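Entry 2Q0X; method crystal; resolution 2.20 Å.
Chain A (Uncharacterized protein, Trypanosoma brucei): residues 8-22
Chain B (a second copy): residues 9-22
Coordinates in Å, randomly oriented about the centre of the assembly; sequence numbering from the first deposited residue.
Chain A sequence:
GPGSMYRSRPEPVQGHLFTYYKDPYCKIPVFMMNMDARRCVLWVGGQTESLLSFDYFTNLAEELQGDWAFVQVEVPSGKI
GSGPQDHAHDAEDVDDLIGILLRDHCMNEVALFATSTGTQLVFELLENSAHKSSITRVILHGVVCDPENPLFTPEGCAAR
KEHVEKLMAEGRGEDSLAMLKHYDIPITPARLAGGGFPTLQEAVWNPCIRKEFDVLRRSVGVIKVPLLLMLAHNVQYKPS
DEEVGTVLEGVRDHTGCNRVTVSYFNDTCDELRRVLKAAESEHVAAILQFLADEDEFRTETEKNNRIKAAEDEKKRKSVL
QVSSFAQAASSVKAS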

# COMPACT_ATOMS: atom_id res chain seq x y z
N SER A 8 0.21 -1.40 24.18
CA SER A 8 -0.67 -0.19 24.13
C SER A 8 -0.66 0.41 22.74
O SER A 8 0.37 0.92 22.28
CB SER A 8 -0.21 0.86 25.14
OG SER A 8 1.13 1.28 24.90
N ARG A 9 -1.80 0.36 22.06
CA ARG A 9 -1.91 0.96 20.74
C ARG A 9 -3.33 1.50 20.46
O ARG A 9 -4.27 1.18 21.18
CB ARG A 9 -1.44 -0.03 19.66
CG ARG A 9 -2.18 -1.35 19.57
CD ARG A 9 -1.70 -2.18 18.35
NE ARG A 9 -1.83 -1.46 17.06
CZ ARG A 9 -0.89 -0.70 16.51
NH1 ARG A 9 0.28 -0.53 17.10
NH2 ARG A 9 -1.12 -0.09 15.36
N PRO A 10 -3.46 2.37 19.43
CA PRO A 10 -4.70 3.10 19.18
C PRO A 10 -5.92 2.26 18.78
O PRO A 10 -5.82 1.30 18.02
CB PRO A 10 -4.34 4.01 18.00
CG PRO A 10 -2.88 4.03 17.93
CD PRO A 10 -2.42 2.73 18.46
N GLU A 11 -7.08 2.68 19.27
CA GLU A 11 -8.35 2.20 18.76
C GLU A 11 -8.49 2.56 17.28
O GLU A 11 -7.85 3.50 16.80
CB GLU A 11 -9.51 2.82 19.55
CG GLU A 11 -9.65 2.30 20.99
CD GLU A 11 -10.01 0.83 21.06
OE1 GLU A 11 -9.69 0.18 22.08
OE2 GLU A 11 -10.63 0.30 20.11
N PRO A 12 -9.33 1.82 16.54
CA PRO A 12 -9.60 2.21 15.16
C PRO A 12 -10.15 3.63 15.09
O PRO A 12 -10.94 4.02 15.96
CB PRO A 12 -10.66 1.19 14.70
CG PRO A 12 -10.43 0.05 15.55
CD PRO A 12 -10.07 0.60 16.90
N VAL A 13 -9.73 4.40 14.07
CA VAL A 13 -10.19 5.78 13.92
C VAL A 13 -11.14 5.91 12.75
O VAL A 13 -10.98 5.25 11.71
CB VAL A 13 -9.02 6.80 13.73
CG1 VAL A 13 -8.20 6.91 14.99
CG2 VAL A 13 -8.15 6.44 12.52
N GLN A 14 -12.13 6.77 12.93
CA GLN A 14 -13.13 7.04 11.91
C GLN A 14 -12.60 8.08 10.92
O GLN A 14 -11.87 9.02 11.28
CB GLN A 14 -14.42 7.55 12.57
CG GLN A 14 -15.64 7.54 11.68
CD GLN A 14 -16.88 8.01 12.40
OE1 GLN A 14 -16.89 9.09 12.98
NE2 GLN A 14 -17.94 7.20 12.38
N GLY A 15 -13.00 7.92 9.67
CA GLY A 15 -12.61 8.85 8.61
C GLY A 15 -13.28 8.41 7.34
O GLY A 15 -14.09 7.49 7.36
N HIS A 16 -12.94 9.08 6.24
CA HIS A 16 -13.53 8.80 4.94
C HIS A 16 -12.44 8.34 3.99
O HIS A 16 -11.37 8.92 3.95
CB HIS A 16 -14.23 10.03 4.38
CG HIS A 16 -15.60 10.25 4.94
ND1 HIS A 16 -15.81 10.74 6.21
CD2 HIS A 16 -16.83 10.05 4.41
CE1 HIS A 16 -17.11 10.84 6.44
NE2 HIS A 16 -17.75 10.42 5.36
N LEU A 17 -12.71 7.28 3.25
CA LEU A 17 -11.73 6.72 2.34
C LEU A 17 -12.22 6.92 0.91
O LEU A 17 -13.38 6.68 0.61
CB LEU A 17 -11.53 5.23 2.59
CG LEU A 17 -10.35 4.57 1.87
CD1 LEU A 17 -9.02 5.00 2.48
CD2 LEU A 17 -10.52 3.06 1.92
N PHE A 18 -11.32 7.36 0.04
CA PHE A 18 -11.57 7.28 -1.38
C PHE A 18 -10.30 6.98 -2.13
O PHE A 18 -9.22 6.90 -1.53
CB PHE A 18 -12.23 8.57 -1.89
CG PHE A 18 -11.32 9.75 -1.96
CD1 PHE A 18 -11.04 10.48 -0.83
CD2 PHE A 18 -10.75 10.13 -3.16
CE1 PHE A 18 -10.20 11.58 -0.88
CE2 PHE A 18 -9.90 11.22 -3.23
CZ PHE A 18 -9.63 11.95 -2.07
N THR A 19 -10.44 6.76 -3.43
CA THR A 19 -9.30 6.57 -4.31
C THR A 19 -9.39 7.54 -5.50
O THR A 19 -10.47 7.93 -5.91
CB THR A 19 -9.22 5.11 -4.82
OG1 THR A 19 -10.33 4.86 -5.67
CG2 THR A 19 -9.23 4.09 -3.66
N TYR A 20 -8.25 7.95 -6.02
CA TYR A 20 -8.24 8.68 -7.29
C TYR A 20 -7.33 7.96 -8.26
O TYR A 20 -6.34 7.35 -7.85
CB TYR A 20 -7.87 10.16 -7.09
CG TYR A 20 -6.45 10.41 -6.61
CD1 TYR A 20 -6.11 10.21 -5.28
CD2 TYR A 20 -5.46 10.86 -7.49
CE1 TYR A 20 -4.82 10.44 -4.82
CE2 TYR A 20 -4.17 11.08 -7.06
CZ TYR A 20 -3.85 10.88 -5.71
OH TYR A 20 -2.57 11.11 -5.25
N TYR A 21 -7.69 8.01 -9.53
CA TYR A 21 -7.00 7.26 -10.58
C TYR A 21 -5.70 7.94 -10.95
O TYR A 21 -5.68 9.11 -11.34
CB TYR A 21 -7.86 7.10 -11.84
CG TYR A 21 -8.79 5.91 -11.85
CD1 TYR A 21 -8.38 4.69 -12.38
CD2 TYR A 21 -10.08 6.02 -11.35
CE1 TYR A 21 -9.24 3.58 -12.40
CE2 TYR A 21 -10.96 4.92 -11.37
CZ TYR A 21 -10.54 3.71 -11.89
OH TYR A 21 -11.42 2.63 -11.90
N LYS A 22 -4.62 7.18 -10.83
CA LYS A 22 -3.30 7.55 -11.34
C LYS A 22 -3.20 7.13 -12.80
O LYS A 22 -2.46 7.73 -13.58
CB LYS A 22 -2.24 6.83 -10.49
CG LYS A 22 -0.84 6.66 -11.08
CD LYS A 22 -0.01 5.75 -10.15
CE LYS A 22 1.29 5.25 -10.76
NZ LYS A 22 1.72 3.95 -10.15
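Chain B, residues 9-22: RPEPVQGHLFTYYK

Chain B lies beside chain A as an antiparallel strand. Residues 13-21 of both copies are extended, and their N-to-C directions differ by 127°, so the pair is strongly twisted, with the axes approaching to 4.5 Å. The register centres on Gly A15 opposite Gly B15, linked by Gly A15 N to Gly B15 O (3.1 Å) and Gly B15 N to Gly A15 O (3.0 Å). Phi and psi near 180° leave both glycines almost fully stretched, a conformation glycine adopts easily. Flanking rungs join Val A13 N to Leu B17 O (2.9 Å) and Leu B17 N to Val A13 O (2.8 Å), with Leu A17 and Val B13 repeating the pattern.

Gln A14 faces His B16 in a non-hydrogen-bonded pair, CA to CA 4.5 Å. The strand pairing puts Gln A14 CB over the imidazole face, 4.0 Å from the His B16 ring centroid, and the t, t rotamer carries the rest of the chain onward; chi1 m and chi2 72° turn that ring to receive CB. Gln B14 CB lies likewise over the His A16 ring, 4.0 Å from its centroid. On the other face, beta-branched Val A13, chi1 m, brings CG2 to 4.4 Å from Leu B17 CB, while Leu B17 is t, p.

Proline is tolerated at B12 because its N, which lacks a hydrogen, is not called on for a bond to chain A, while its ring fills space beside Phe A18, with Pro B12 CG 4.0 Å from Phe A18 CD1. The phenylalanine starts toward chain B, yet chi1 p leads its ring away.

At the ends, long arginines span the gap with different rotamers. Arg B9, chi1 t, donates from NE to Thr A19 O (3.1 Å) and from NH2 to the same oxygen (3.2 Å), a bidentate grip, with Tyr A21 CD2 over its guanidinium face. Across the pair, the one direct hydrogen bond of Arg A9, chi1 p, is weak, from NH2 to Thr B19 O (3.1 Å), supplemented by a water that accepts weakly from its NE.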

# COMPACT_ATOMS: atom_id res chain seq x y z
N ARG B 9 -17.98 7.87 -10.47
CA ARG B 9 -16.94 7.67 -9.42
C ARG B 9 -17.54 7.85 -8.02
O ARG B 9 -18.23 8.84 -7.77
CB ARG B 9 -15.77 8.64 -9.66
CG ARG B 9 -14.88 8.92 -8.42
CD ARG B 9 -13.38 9.03 -8.75
NE ARG B 9 -12.61 7.95 -8.12
CZ ARG B 9 -12.58 6.69 -8.54
NH1 ARG B 9 -13.27 6.30 -9.61
NH2 ARG B 9 -11.87 5.79 -7.87
N PRO B 10 -17.28 6.89 -7.11
CA PRO B 10 -17.86 6.96 -5.75
C PRO B 10 -17.47 8.19 -4.93
O PRO B 10 -16.37 8.72 -5.06
CB PRO B 10 -17.29 5.71 -5.05
CG PRO B 10 -16.78 4.83 -6.12
CD PRO B 10 -16.45 5.69 -7.30
N GLU B 11 -18.40 8.62 -4.08
CA GLU B 11 -18.08 9.53 -2.98
C GLU B 11 -17.20 8.80 -1.96
O GLU B 11 -17.22 7.57 -1.89
CB GLU B 11 -19.35 10.01 -2.28
CG GLU B 11 -20.18 11.00 -3.09
CD GLU B 11 -19.45 12.30 -3.34
OE1 GLU B 11 -19.03 12.52 -4.50
OE2 GLU B 11 -19.28 13.09 -2.38
N PRO B 12 -16.43 9.57 -1.16
CA PRO B 12 -15.70 8.99 -0.03
C PRO B 12 -16.62 8.27 0.96
O PRO B 12 -17.63 8.82 1.38
CB PRO B 12 -15.05 10.21 0.63
CG PRO B 12 -14.97 11.23 -0.45
CD PRO B 12 -16.19 11.02 -1.28
N VAL B 13 -16.25 7.04 1.33
CA VAL B 13 -17.03 6.23 2.26
C VAL B 13 -16.43 6.29 3.65
O VAL B 13 -15.22 6.26 3.82
CB VAL B 13 -17.17 4.77 1.79
CG1 VAL B 13 -17.95 4.73 0.50
CG2 VAL B 13 -15.82 4.10 1.62
N GLN B 14 -17.30 6.38 4.65
CA GLN B 14 -16.90 6.40 6.04
C GLN B 14 -16.59 5.00 6.54
O GLN B 14 -17.26 4.03 6.17
CB GLN B 14 -18.00 7.01 6.92
CG GLN B 14 -17.55 7.37 8.33
CD GLN B 14 -18.60 8.15 9.08
OE1 GLN B 14 -19.74 7.71 9.21
NE2 GLN B 14 -18.22 9.32 9.59
N GLY B 15 -15.61 4.90 7.43
CA GLY B 15 -15.32 3.63 8.08
C GLY B 15 -14.23 3.82 9.11
O GLY B 15 -13.84 4.96 9.39
N HIS B 16 -13.76 2.72 9.70
CA HIS B 16 -12.71 2.78 10.69
C HIS B 16 -11.42 2.15 10.16
O HIS B 16 -11.44 1.08 9.57
CB HIS B 16 -13.15 2.13 12.00
CG HIS B 16 -14.08 2.98 12.81
ND1 HIS B 16 -15.39 3.20 12.45
CD2 HIS B 16 -13.89 3.65 13.97
CE1 HIS B 16 -15.97 3.98 13.34
NE2 HIS B 16 -15.08 4.27 14.28
N LEU B 17 -10.31 2.85 10.41
CA LEU B 17 -8.99 2.46 9.96
C LEU B 17 -8.14 2.12 11.17
O LEU B 17 -8.12 2.87 12.13
CB LEU B 17 -8.32 3.60 9.16
CG LEU B 17 -6.99 3.25 8.46
CD1 LEU B 17 -7.19 2.23 7.32
CD2 LEU B 17 -6.25 4.49 7.96
N PHE B 18 -7.47 0.97 11.12
CA PHE B 18 -6.40 0.67 12.08
C PHE B 18 -5.29 -0.08 11.37
O PHE B 18 -5.43 -0.49 10.22
CB PHE B 18 -6.92 -0.10 13.31
CG PHE B 18 -7.25 -1.57 13.06
CD1 PHE B 18 -8.44 -1.95 12.46
CD2 PHE B 18 -6.35 -2.57 13.43
CE1 PHE B 18 -8.73 -3.27 12.22
CE2 PHE B 18 -6.64 -3.91 13.19
CZ PHE B 18 -7.83 -4.26 12.59
N THR B 19 -4.17 -0.22 12.05
CA THR B 19 -3.11 -1.06 11.54
C THR B 19 -2.82 -2.13 12.58
O THR B 19 -3.05 -1.92 13.77
CB THR B 19 -1.80 -0.26 11.26
OG1 THR B 19 -1.24 0.14 12.50
CG2 THR B 19 -2.04 0.97 10.33
N TYR B 20 -2.33 -3.28 12.14
CA TYR B 20 -1.73 -4.24 13.08
C TYR B 20 -0.32 -4.58 12.63
O TYR B 20 0.00 -4.55 11.44
CB TYR B 20 -2.57 -5.51 13.27
CG TYR B 20 -2.73 -6.35 12.04
CD1 TYR B 20 -3.62 -5.98 11.05
CD2 TYR B 20 -1.98 -7.51 11.87
CE1 TYR B 20 -3.77 -6.75 9.91
CE2 TYR B 20 -2.12 -8.28 10.74
CZ TYR B 20 -3.03 -7.90 9.75
OH TYR B 20 -3.19 -8.66 8.61
N TYR B 21 0.51 -4.88 13.61
CA TYR B 21 1.94 -5.01 13.40
C TYR B 21 2.27 -6.38 12.83
O TYR B 21 1.80 -7.39 13.33
CB TYR B 21 2.69 -4.82 14.72
CG TYR B 21 3.21 -3.42 14.98
CD1 TYR B 21 4.27 -2.90 14.22
CD2 TYR B 21 2.71 -2.64 16.01
CE1 TYR B 21 4.77 -1.63 14.46
CE2 TYR B 21 3.22 -1.36 16.27
CZ TYR B 21 4.25 -0.86 15.50
OH TYR B 21 4.77 0.40 15.74
N LYS B 22 3.08 -6.39 11.78
CA LYS B 22 3.55 -7.62 11.16
C LYS B 22 4.84 -8.04 11.90
O LYS B 22 4.79 -8.85 12.84
CB LYS B 22 3.76 -7.39 9.65
CG LYS B 22 3.75 -8.66 8.81
CD LYS B 22 4.95 -8.76 7.87
CE LYS B 22 4.67 -8.12 6.51
NZ LYS B 22 5.92 -7.85 5.72
O HOH W 1 -4.15 0.18 16.28
O HOH W 2 -6.22 3.42 14.57
O HOH W 3 -15.17 5.88 -1.93